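Local coordinates for restriction endonuclease Hpy99I (Helicobacter pylori, PDB 3GOX) that cleaves double-stranded DNA at a short pseudopalindromic target sequence as a beta-beta-alpha-Me (His-Me finger) type II restriction endonuclease, at the interface of chains A and B. Coordinates in Å, arbitrary orientation; residue numbers count along the deposited sequence, not the author numbering. Chains: chain A/B, Restriction endonuclease Hpy99I.

The interface of chains A and B. Residues chain A 185, 188-189; chain B 192, 195-196.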
loop_
_atom_site.group_PDB
_atom_site.type_symbol
_atom_site.label_atom_id
_atom_site.label_comp_id
_atom_site.label_asym_id
_atom_site.label_seq_id
_atom_site.Cartn_x
_atom_site.Cartn_y
_atom_site.Cartn_z
ATOM N N PRO A 185 -6.515 12.983 7.915
ATOM C CA PRO A 185 -6.036 14.139 7.149
ATOM C C PRO A 185 -4.755 14.786 7.684
ATOM O O PRO A 185 -4.007 15.367 6.903
ATOM C CB PRO A 185 -7.195 15.132 7.264
ATOM C CG PRO A 185 -8.387 14.285 7.457
ATOM C CD PRO A 185 -7.920 13.161 8.327
ATOM N N LEU A 188 -2.016 13.096 5.835
ATOM C CA LEU A 188 -2.071 13.447 4.420
ATOM C C LEU A 188 -1.483 14.833 4.199
ATOM O O LEU A 188 -0.767 15.066 3.223
ATOM C CB LEU A 188 -3.510 13.383 3.911
ATOM C CG LEU A 188 -4.096 11.966 3.947
ATOM C CD1 LEU A 188 -5.589 12.069 3.730
ATOM C CD2 LEU A 188 -3.434 11.062 2.923
ATOM N N GLU A 189 -1.759 15.737 5.135
ATOM C CA GLU A 189 -1.223 17.093 5.066
ATOM C C GLU A 189 0.295 17.048 5.222
ATOM O O GLU A 189 1.019 17.766 4.542
ATOM C CB GLU A 189 -1.858 17.986 6.131
ATOM C CG GLU A 189 -3.329 18.331 5.862
ATOM C CD GLU A 189 -3.533 19.396 4.780
ATOM O OE1 GLU A 189 -2.561 19.736 4.062
ATOM O OE2 GLU A 189 -4.678 19.899 4.644
ATOM N N ILE B 192 -7.884 14.123 1.137
ATOM C CA ILE B 192 -8.273 14.958 2.278
ATOM C C ILE B 192 -9.737 15.387 2.207
ATOM O O ILE B 192 -10.468 15.270 3.187
ATOM C CB ILE B 192 -7.345 16.193 2.426
ATOM C CG1 ILE B 192 -5.954 15.736 2.895
ATOM C CG2 ILE B 192 -7.923 17.199 3.418
ATOM C CD1 ILE B 192 -4.890 16.825 2.900
ATOM N N LEU B 195 -12.075 12.294 2.822
ATOM C CA LEU B 195 -12.153 11.926 4.243
ATOM C C LEU B 195 -12.992 12.929 5.041
ATOM O O LEU B 195 -13.851 12.532 5.830
ATOM C CB LEU B 195 -10.758 11.816 4.864
ATOM C CG LEU B 195 -9.853 10.686 4.367
ATOM C CD1 LEU B 195 -8.442 10.814 4.954
ATOM C CD2 LEU B 195 -10.431 9.335 4.708
ATOM N N LYS B 196 -12.766 14.221 4.809
ATOM C CA LYS B 196 -13.510 15.277 5.515
ATOM C C LYS B 196 -15.016 15.220 5.248
ATOM O O LYS B 196 -15.819 15.482 6.139
ATOM C CB LYS B 196 -12.973 16.663 5.143
ATOM C CG LYS B 196 -11.610 16.997 5.755
ATOM C CD LYS B 196 -11.289 18.487 5.617
ATOM C CE LYS B 196 -9.848 18.803 5.984
ATOM N NZ LYS B 196 -9.352 17.975 7.116
#
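With CG1 of B:Ile192 anti to its own carbonyl carbon (chi1 -70°) and CD1 extended beyond it (chi2 172°), the longer isoleucine branch reaches between A:Leu188 and A:Glu189 across the two-fold interface of this beta-beta-alpha-Me endonuclease. Both sides of the patch belong to helix 185-197, the last helix of each subunit, and the two copies pack side by side, the start of the A helix facing the later turns of the B helix. The patch hides 189 Å² of protein surface, much of it on A:Pro185 and B:Ile192, and the two-fold symmetry repeats it with the chains exchanged. The isoleucine and A:Leu188 side chains run antiparallel alongside one another, with A:Leu188 CB 3.5 Å from B:Ile192 CG1. The tip of the branch continues to A:Glu189, whose side chain lies nearly perpendicular to it: CD1 of B:Ile192 sits over the face of the carboxylate, not at its edge, 3.5 Å from the carboxylate carbon CD and as near to OE2, and also touches CG.

One turn further along the B helix, B:Leu195 offers its CD1 methyl to CD1 of A:Leu188, 3.3 Å away, a tight methyl-to-methyl contact between obliquely crossing side chains. The same B:Leu195 methyl also approaches CD of the A:Pro185 ring at 4.1 Å. B:Lys196 runs nearly straight until it bends at chi4 (-37°), bringing its terminal amine NZ to the CB-CG edge of the A:Pro185 ring. There NZ lies close to the ring plane, 3.6 Å from CB and slightly farther from CG. This amine is 5.6 Å from carboxylate oxygen OE2 of A:Glu189, too far for a salt bridge, although the opposite charges may attract weakly.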